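Local coordinates for short chain dehydrogenase (Rhodopseudomonas palustris, PDB 3H7A), which probably catalyses NAD(P)-dependent oxidation or reduction as a member of the short-chain dehydrogenase/reductase family, its substrate not being established, at residues A11-G16 / R61-R66; K25-E30 / V86-V91; E70-L75 / S125-L130. All coordinates share one frame; numbering follows the deposited sequence.

Contact 1: A11-G16 / R61-R66; sequences AVIGAG and RSLDAR
Ile13 alone carries the first side of this small apolar contact, meeting Leu63 and Ala65. The approach to it runs through strand 9-13, where Ala11 pairs by backbone hydrogen bonds with Val86 and Ile88, and Val12 with Phe35 and Gly37. At Ile13 the strand ends. CG1 lies beside the backbone N (chi1 -67°), which leaves CG2 anti to that N and turns this methyl to both partners of the other segment, Leu63 CD2 at 3.9 Å and Ala65 CB at 4.0 Å. CG1 adds a second touch on Leu63 CD2, the two side chains meeting at a slant. Next comes Gly14, whose backbone angles would press any CB against the preceding carbonyl oxygen; its own O accepts a bond from Asn90 ND2. On the other segment, Asp64 OD1 receives Arg66 NE at 3.2 Å through its syn lone pair, although OD1 lies 30° out of the guanidinium plane. Strand ends converging on a glycine-rich turn that leads to helix 18-29, with an aspartate after the edge strand, are characteristic of the dinucleotide-binding Rossmann fold of short-chain dehydrogenases, where they probably border the cofactor site.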
loop_
_atom_site.group_PDB
_atom_site.type_symbol
_atom_site.label_atom_id
_atom_site.label_comp_id
_atom_site.label_asym_id
_atom_site.label_seq_id
_atom_site.Cartn_x
_atom_site.Cartn_y
_atom_site.Cartn_z
ATOM N N ALA B 11 -23.758 18.429 7.018
ATOM C CA ALA B 11 -22.816 19.216 7.802
ATOM C C ALA B 11 -21.508 19.343 7.033
ATOM O O ALA B 11 -20.895 18.341 6.693
ATOM C CB ALA B 11 -22.586 18.581 9.146
ATOM N N VAL B 12 -21.102 20.569 6.721
ATOM C CA VAL B 12 -19.799 20.793 6.103
ATOM C C VAL B 12 -18.904 21.399 7.184
ATOM O O VAL B 12 -19.027 22.586 7.525
ATOM C CB VAL B 12 -19.876 21.693 4.839
ATOM C CG1 VAL B 12 -18.483 21.990 4.294
ATOM C CG2 VAL B 12 -20.712 21.037 3.764
ATOM N N ILE B 13 -18.062 20.559 7.779
ATOM C CA ILE B 13 -17.145 21.013 8.816
ATOM C C ILE B 13 -15.865 21.462 8.123
ATOM O O ILE B 13 -15.067 20.644 7.679
ATOM C CB ILE B 13 -16.919 19.939 9.919
ATOM C CG1 ILE B 13 -18.219 19.726 10.703
ATOM C CG2 ILE B 13 -15.813 20.373 10.876
ATOM C CD1 ILE B 13 -18.366 18.362 11.336
ATOM N N GLY B 14 -15.713 22.781 7.987
ATOM C CA GLY B 14 -14.583 23.367 7.273
ATOM C C GLY B 14 -15.029 23.988 5.964
ATOM O O GLY B 14 -14.553 23.610 4.881
ATOM N N ALA B 15 -15.949 24.949 6.059
ATOM C CA ALA B 15 -16.473 25.634 4.877
ATOM C C ALA B 15 -15.775 26.973 4.620
ATOM O O ALA B 15 -16.291 27.823 3.894
ATOM C CB ALA B 15 -17.970 25.814 5.001
ATOM N N GLY B 16 -14.583 27.141 5.192
ATOM C CA GLY B 16 -13.841 28.394 5.077
ATOM C C GLY B 16 -12.917 28.551 3.881
ATOM O O GLY B 16 -12.502 29.665 3.565
ATOM N N ARG B 61 -22.570 28.819 10.824
ATOM C CA ARG B 61 -22.156 28.924 12.221
ATOM C C ARG B 61 -20.653 29.148 12.340
ATOM O O ARG B 61 -19.893 28.773 11.446
ATOM C CB ARG B 61 -22.560 27.680 13.019
ATOM C CG ARG B 61 -24.066 27.523 13.228
ATOM C CD ARG B 61 -24.410 26.140 13.786
ATOM N NE ARG B 61 -23.834 25.880 15.112
ATOM C CZ ARG B 61 -24.525 25.815 16.252
ATOM N NH1 ARG B 61 -25.845 25.992 16.263
ATOM N NH2 ARG B 61 -23.894 25.567 17.396
ATOM N N SER B 62 -20.242 29.778 13.443
ATOM C CA SER B 62 -18.843 29.839 13.838
ATOM C C SER B 62 -18.561 28.538 14.539
ATOM O O SER B 62 -19.353 28.107 15.378
ATOM C CB SER B 62 -18.597 30.986 14.813
ATOM O OG SER B 62 -18.486 32.219 14.136
ATOM N N LEU B 63 -17.452 27.895 14.189
ATOM C CA LEU B 63 -17.138 26.581 14.737
ATOM C C LEU B 63 -15.641 26.381 14.784
ATOM O O LEU B 63 -14.956 26.473 13.765
ATOM C CB LEU B 63 -17.794 25.461 13.908
ATOM C CG LEU B 63 -17.334 24.017 14.157
ATOM C CD1 LEU B 63 -17.836 23.509 15.497
ATOM C CD2 LEU B 63 -17.730 23.060 13.005
ATOM N N ASP B 64 -15.146 26.110 15.982
ATOM C CA ASP B 64 -13.776 25.685 16.154
ATOM C C ASP B 64 -13.775 24.173 16.362
ATOM O O ASP B 64 -14.083 23.675 17.448
ATOM C CB ASP B 64 -13.126 26.415 17.328
ATOM C CG ASP B 64 -11.673 26.031 17.523
ATOM O OD1 ASP B 64 -11.013 25.591 16.556
ATOM O OD2 ASP B 64 -11.190 26.183 18.657
ATOM N N ALA B 65 -13.391 23.456 15.309
ATOM C CA ALA B 65 -13.512 22.004 15.256
ATOM C C ALA B 65 -12.619 21.260 16.243
ATOM O O ALA B 65 -12.898 20.108 16.561
ATOM C CB ALA B 65 -13.296 21.507 13.835
ATOM N N ARG B 66 -11.582 21.924 16.763
ATOM C CA ARG B 66 -10.787 21.375 17.865
ATOM C C ARG B 66 -11.616 21.195 19.130
ATOM O O ARG B 66 -11.307 20.348 19.961
ATOM C CB ARG B 66 -9.604 22.275 18.195
ATOM C CG ARG B 66 -8.605 22.432 17.087
ATOM C CD ARG B 66 -7.549 23.437 17.474
ATOM N NE ARG B 66 -8.115 24.773 17.609
ATOM C CZ ARG B 66 -7.415 25.895 17.511
ATOM N NH1 ARG B 66 -6.107 25.857 17.265
ATOM N NH2 ARG B 66 -8.031 27.061 17.647
#

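Contact 2: K25-E30 / V86-V91; sequences KKFAAE and VTIFNV
The ring of Phe27 packs on Ile88 and Val86, joining the first helix of the Rossmann fold to strand 84-89 on one side of the parallel sheet. From CB, which points to the strand, CG is set beside the backbone N and opposite the carbonyl carbon (chi1 -77°), carrying the ring off the helix and onto the sheet. Beyond CG the two sides of the ring find different neighbours. On one side CD2 lies 4.0 Å from Ile88 CD1, and CE2 comes closer to the same methyl, at 3.6 Å. On the other, CE1 reaches Val86 CG1 at 4.3 Å, a looser touch made obliquely. CZ, at the tip, is again within 3.9 Å of Ile88 CD1. The methyl therefore sits over the ring face, 4.1 Å from the centroid of Phe27 and 28° off the ring normal, a CH-pi contact displaced toward CE2. Ile88 arrives from the opposite direction, its CG1 branch carrying CD1 out to the ring.

Val10 of the neighbouring strand packs against all three residues, and Trp224 of helix 216-228 meets the Phe27 ring edge-to-face, so the buried ring is hemmed in by helix and sheet alike. At the C-terminal end of the helix, a salt bridge links Lys26 to Glu30, the first residue to leave helical geometry: Lys26, which also makes a cation-pi contact with Trp224, brings NZ to 2.8 Å from Glu30 OE2, meeting that oxygen on its anti side and 28° out of the carboxylate plane.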
loop_
_atom_site.group_PDB
_atom_site.type_symbol
_atom_site.label_atom_id
_atom_site.label_comp_id
_atom_site.label_asym_id
_atom_site.label_seq_id
_atom_site.Cartn_x
_atom_site.Cartn_y
_atom_site.Cartn_z
ATOM N N LYS B 25 -22.024 24.693 -1.713
ATOM C CA LYS B 25 -22.765 25.065 -2.934
ATOM C C LYS B 25 -23.386 23.854 -3.623
ATOM O O LYS B 25 -24.543 23.903 -4.015
ATOM C CB LYS B 25 -21.876 25.820 -3.946
ATOM C CG LYS B 25 -21.489 27.261 -3.578
ATOM C CD LYS B 25 -20.732 27.945 -4.745
ATOM C CE LYS B 25 -19.748 28.995 -4.236
ATOM N NZ LYS B 25 -19.081 29.802 -5.315
ATOM N N LYS B 26 -22.621 22.769 -3.753
ATOM C CA LYS B 26 -23.087 21.553 -4.441
ATOM C C LYS B 26 -24.222 20.842 -3.713
ATOM O O LYS B 26 -25.239 20.512 -4.323
ATOM C CB LYS B 26 -21.919 20.574 -4.704
ATOM C CG LYS B 26 -22.293 19.258 -5.418
ATOM C CD LYS B 26 -23.061 19.480 -6.732
ATOM C CE LYS B 26 -22.780 18.375 -7.729
ATOM N NZ LYS B 26 -23.931 18.119 -8.633
ATOM N N PHE B 27 -24.053 20.604 -2.417
ATOM C CA PHE B 27 -25.083 19.908 -1.668
ATOM C C PHE B 27 -26.340 20.747 -1.470
ATOM O O PHE B 27 -27.440 20.193 -1.432
ATOM C CB PHE B 27 -24.528 19.334 -0.368
ATOM C CG PHE B 27 -23.719 18.087 -0.587
ATOM C CD1 PHE B 27 -24.317 16.827 -0.494
ATOM C CD2 PHE B 27 -22.374 18.169 -0.947
ATOM C CE1 PHE B 27 -23.580 15.667 -0.725
ATOM C CE2 PHE B 27 -21.629 17.022 -1.182
ATOM C CZ PHE B 27 -22.227 15.763 -1.066
ATOM N N ALA B 28 -26.178 22.073 -1.396
ATOM C CA ALA B 28 -27.325 22.976 -1.347
ATOM C C ALA B 28 -28.045 23.011 -2.690
ATOM O O ALA B 28 -29.268 23.094 -2.720
ATOM C CB ALA B 28 -26.912 24.369 -0.922
ATOM N N ALA B 29 -27.286 22.916 -3.784
ATOM C CA ALA B 29 -27.842 22.888 -5.149
ATOM C C ALA B 29 -28.636 21.616 -5.401
ATOM O O ALA B 29 -29.537 21.594 -6.231
ATOM C CB ALA B 29 -26.743 23.026 -6.189
ATOM N N GLU B 30 -28.299 20.566 -4.661
ATOM C CA GLU B 30 -28.979 19.292 -4.761
ATOM C C GLU B 30 -30.094 19.149 -3.737
ATOM O O GLU B 30 -30.641 18.064 -3.564
ATOM C CB GLU B 30 -27.982 18.140 -4.608
ATOM C CG GLU B 30 -26.873 18.113 -5.674
ATOM C CD GLU B 30 -27.382 17.844 -7.092
ATOM O OE1 GLU B 30 -28.486 17.273 -7.260
ATOM O OE2 GLU B 30 -26.658 18.191 -8.047
ATOM N N VAL B 86 -25.509 13.645 5.615
ATOM C CA VAL B 86 -24.131 13.660 5.131
ATOM C C VAL B 86 -23.303 14.561 6.038
ATOM O O VAL B 86 -23.717 15.674 6.317
ATOM C CB VAL B 86 -24.045 14.169 3.666
ATOM C CG1 VAL B 86 -22.601 14.127 3.133
ATOM C CG2 VAL B 86 -24.942 13.363 2.751
ATOM N N THR B 87 -22.161 14.069 6.529
ATOM C CA THR B 87 -21.151 14.946 7.146
ATOM C C THR B 87 -19.907 14.950 6.265
ATOM O O THR B 87 -19.422 13.891 5.898
ATOM C CB THR B 87 -20.756 14.477 8.566
ATOM O OG1 THR B 87 -21.871 14.641 9.442
ATOM C CG2 THR B 87 -19.561 15.289 9.135
ATOM N N ILE B 88 -19.406 16.127 5.910
ATOM C CA ILE B 88 -18.155 16.212 5.179
ATOM C C ILE B 88 -17.161 16.956 6.051
ATOM O O ILE B 88 -17.364 18.130 6.388
ATOM C CB ILE B 88 -18.343 16.875 3.813
ATOM C CG1 ILE B 88 -19.289 16.026 2.980
ATOM C CG2 ILE B 88 -17.017 16.986 3.083
ATOM C CD1 ILE B 88 -20.208 16.806 2.155
ATOM N N PHE B 89 -16.116 16.242 6.469
ATOM C CA PHE B 89 -15.071 16.806 7.307
ATOM C C PHE B 89 -13.896 17.260 6.447
ATOM O O PHE B 89 -13.166 16.445 5.886
ATOM C CB PHE B 89 -14.600 15.802 8.357
ATOM C CG PHE B 89 -13.566 16.361 9.277
ATOM C CD1 PHE B 89 -13.931 17.178 10.348
ATOM C CD2 PHE B 89 -12.202 16.118 9.045
ATOM C CE1 PHE B 89 -12.974 17.716 11.206
ATOM C CE2 PHE B 89 -11.237 16.663 9.876
ATOM C CZ PHE B 89 -11.619 17.458 10.971
ATOM N N ASN B 90 -13.716 18.569 6.372
ATOM C CA ASN B 90 -12.766 19.171 5.452
ATOM C C ASN B 90 -11.896 20.183 6.184
ATOM O O ASN B 90 -11.968 21.377 5.945
ATOM C CB ASN B 90 -13.535 19.832 4.307
ATOM C CG ASN B 90 -12.626 20.435 3.261
ATOM O OD1 ASN B 90 -11.928 19.717 2.544
ATOM N ND2 ASN B 90 -12.634 21.767 3.163
ATOM N N VAL B 91 -11.094 19.699 7.117
ATOM C CA VAL B 91 -10.242 20.576 7.895
ATOM C C VAL B 91 -8.786 20.230 7.591
ATOM O O VAL B 91 -8.234 19.255 8.111
ATOM C CB VAL B 91 -10.582 20.519 9.406
ATOM C CG1 VAL B 91 -9.651 21.376 10.198
ATOM C CG2 VAL B 91 -12.003 20.989 9.655
#

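Contact 3: E70-L75 / S125-L130; sequences EVTAFL and SARLML
Leu75 packs against Ser125 and Leu128 where two helices of the Rossmann fold, 68-81 and 104-132, run side by side over one side of the sheet. The short segments are nearly parallel, 24° apart in direction, with axes 10.8 Å apart at their closest. Leu75 has CG beside its backbone N (chi1 -66°) and an extended chi2, and both of its methyls face the serine hydroxyl from the same side: CD1 is 3.5 Å from Ser125 OG and CD2 3.8 Å. These are van der Waals contacts; the polar needs of Ser125 OG are met by Thr87 OG1 on the sheet and by Ser121 O one turn back. Leu128 repeats the leucine conformation, and its CD1 reaches Leu75, 3.7 Å from CB and 3.4 Å from O.

Toward the more exposed side, Arg127 starts extended, then folds at chi3 (42°), which turns its guanidinium toward helix 68-81. There NH2 makes a salt bridge to Glu124 OE1 of its own helix and a hydrogen bond to Asn76 OD1 of helix 68-81, the latter joining the helices beside the leucines. Leu100 of the second subunit packs against Arg127 as well as Ala126 and Leu130. Thr72, whose OG1 is bonded to Glu68 O in its own helix, crosses the arginine at about a right angle and presents its methyl, with CG2 4.1 Å from Arg127 NH2.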
loop_
_atom_site.group_PDB
_atom_site.type_symbol
_atom_site.label_atom_id
_atom_site.label_comp_id
_atom_site.label_asym_id
_atom_site.label_seq_id
_atom_site.Cartn_x
_atom_site.Cartn_y
_atom_site.Cartn_z
ATOM N N GLU B 70 -18.261 22.104 20.821
ATOM C CA GLU B 70 -18.734 22.852 19.667
ATOM C C GLU B 70 -19.079 21.942 18.485
ATOM O O GLU B 70 -20.070 22.185 17.794
ATOM C CB GLU B 70 -17.694 23.885 19.232
ATOM C CG GLU B 70 -17.571 25.103 20.140
ATOM C CD GLU B 70 -16.638 26.184 19.564
ATOM O OE1 GLU B 70 -16.745 26.515 18.362
ATOM O OE2 GLU B 70 -15.799 26.712 20.326
ATOM N N VAL B 71 -18.262 20.914 18.241
ATOM C CA VAL B 71 -18.539 19.940 17.166
ATOM C C VAL B 71 -19.846 19.214 17.449
ATOM O O VAL B 71 -20.700 19.110 16.577
ATOM C CB VAL B 71 -17.383 18.893 16.986
ATOM C CG1 VAL B 71 -17.816 17.721 16.108
ATOM C CG2 VAL B 71 -16.174 19.547 16.378
ATOM N N THR B 72 -19.990 18.736 18.681
ATOM C CA THR B 72 -21.187 18.029 19.110
ATOM C C THR B 72 -22.430 18.928 18.993
ATOM O O THR B 72 -23.483 18.482 18.529
ATOM C CB THR B 72 -20.978 17.484 20.532
ATOM O OG1 THR B 72 -19.726 16.789 20.569
ATOM C CG2 THR B 72 -22.086 16.518 20.953
ATOM N N ALA B 73 -22.298 20.195 19.375
ATOM C CA ALA B 73 -23.423 21.123 19.341
ATOM C C ALA B 73 -23.787 21.488 17.918
ATOM O O ALA B 73 -24.962 21.624 17.608
ATOM C CB ALA B 73 -23.130 22.386 20.165
ATOM N N PHE B 74 -22.776 21.638 17.065
ATOM C CA PHE B 74 -22.975 21.874 15.625
ATOM C C PHE B 74 -23.762 20.732 14.932
ATOM O O PHE B 74 -24.689 20.978 14.147
ATOM C CB PHE B 74 -21.597 22.098 14.975
ATOM C CG PHE B 74 -21.627 22.365 13.486
ATOM C CD1 PHE B 74 -21.796 23.663 12.997
ATOM C CD2 PHE B 74 -21.416 21.328 12.571
ATOM C CE1 PHE B 74 -21.788 23.910 11.631
ATOM C CE2 PHE B 74 -21.417 21.568 11.202
ATOM C CZ PHE B 74 -21.596 22.862 10.731
ATOM N N LEU B 75 -23.398 19.488 15.245
ATOM C CA LEU B 75 -24.022 18.320 14.635
ATOM C C LEU B 75 -25.407 18.043 15.187
ATOM O O LEU B 75 -26.321 17.721 14.422
ATOM C CB LEU B 75 -23.118 17.089 14.780
ATOM C CG LEU B 75 -21.802 17.167 13.994
ATOM C CD1 LEU B 75 -20.869 16.029 14.342
ATOM C CD2 LEU B 75 -22.073 17.203 12.511
ATOM N N SER B 125 -21.460 12.221 14.307
ATOM C CA SER B 125 -22.272 11.995 13.114
ATOM C C SER B 125 -22.855 10.583 13.072
ATOM O O SER B 125 -24.021 10.415 12.772
ATOM C CB SER B 125 -21.464 12.257 11.855
ATOM O OG SER B 125 -21.151 13.633 11.763
ATOM N N ALA B 126 -22.033 9.581 13.388
ATOM C CA ALA B 126 -22.471 8.198 13.471
ATOM C C ALA B 126 -23.596 8.011 14.496
ATOM O O ALA B 126 -24.559 7.312 14.222
ATOM C CB ALA B 126 -21.296 7.305 13.825
ATOM N N ARG B 127 -23.461 8.621 15.676
ATOM C CA ARG B 127 -24.492 8.546 16.705
ATOM C C ARG B 127 -25.820 9.048 16.152
ATOM O O ARG B 127 -26.829 8.353 16.237
ATOM C CB ARG B 127 -24.095 9.335 17.952
ATOM C CG ARG B 127 -25.097 9.217 19.096
ATOM C CD ARG B 127 -24.753 10.103 20.307
ATOM N NE ARG B 127 -24.293 11.440 19.926
ATOM C CZ ARG B 127 -25.077 12.494 19.679
ATOM N NH1 ARG B 127 -26.404 12.413 19.771
ATOM N NH2 ARG B 127 -24.520 13.646 19.331
ATOM N N LEU B 128 -25.799 10.231 15.544
ATOM C CA LEU B 128 -27.015 10.821 14.981
ATOM C C LEU B 128 -27.592 10.026 13.811
ATOM O O LEU B 128 -28.806 9.792 13.766
ATOM C CB LEU B 128 -26.767 12.272 14.572
ATOM C CG LEU B 128 -26.345 13.197 15.710
ATOM C CD1 LEU B 128 -25.704 14.447 15.170
ATOM C CD2 LEU B 128 -27.501 13.543 16.622
ATOM N N MET B 129 -26.728 9.597 12.885
ATOM C CA MET B 129 -27.162 8.907 11.666
ATOM C C MET B 129 -27.722 7.501 11.916
ATOM O O MET B 129 -28.689 7.092 11.266
ATOM C CB MET B 129 -26.019 8.830 10.646
ATOM C CG MET B 129 -25.673 10.126 9.958
ATOM S SD MET B 129 -24.035 10.043 9.191
ATOM C CE MET B 129 -24.022 11.637 8.404
ATOM N N LEU B 130 -27.126 6.774 12.865
ATOM C CA LEU B 130 -27.573 5.420 13.203
ATOM C C LEU B 130 -29.017 5.380 13.725
ATOM O O LEU B 130 -29.746 4.409 13.484
ATOM C CB LEU B 130 -26.610 4.742 14.189
ATOM C CG LEU B 130 -25.292 4.209 13.596
ATOM C CD1 LEU B 130 -24.255 3.920 14.684
ATOM C CD2 LEU B 130 -25.508 2.979 12.745
#

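All three contacts are largely buried, and they lie at the strand ends and on the two sides of the sheet of one Rossmann fold. Contacts 1 and 2 share the central sheet through the neighbouring strands 9-13 and 84-89, where Ile13 O and Asn90 N are 2.8 Å apart, a probable hydrogen bond. Contact 1 gathers strand ends, contact 2 sets a helix on one side of the sheet, and contact 3 joins two helices on the other. Both inner contacts are purely apolar across their segments, one aliphatic and one aromatic; in contact 3 a charged side chain takes part across the segments, and this contact alone is touched by a second subunit. It meets the others through Glu70 OE1, bonded to Asp64 N, and through Met129 CE, packed 3.6 Å from Thr87 N.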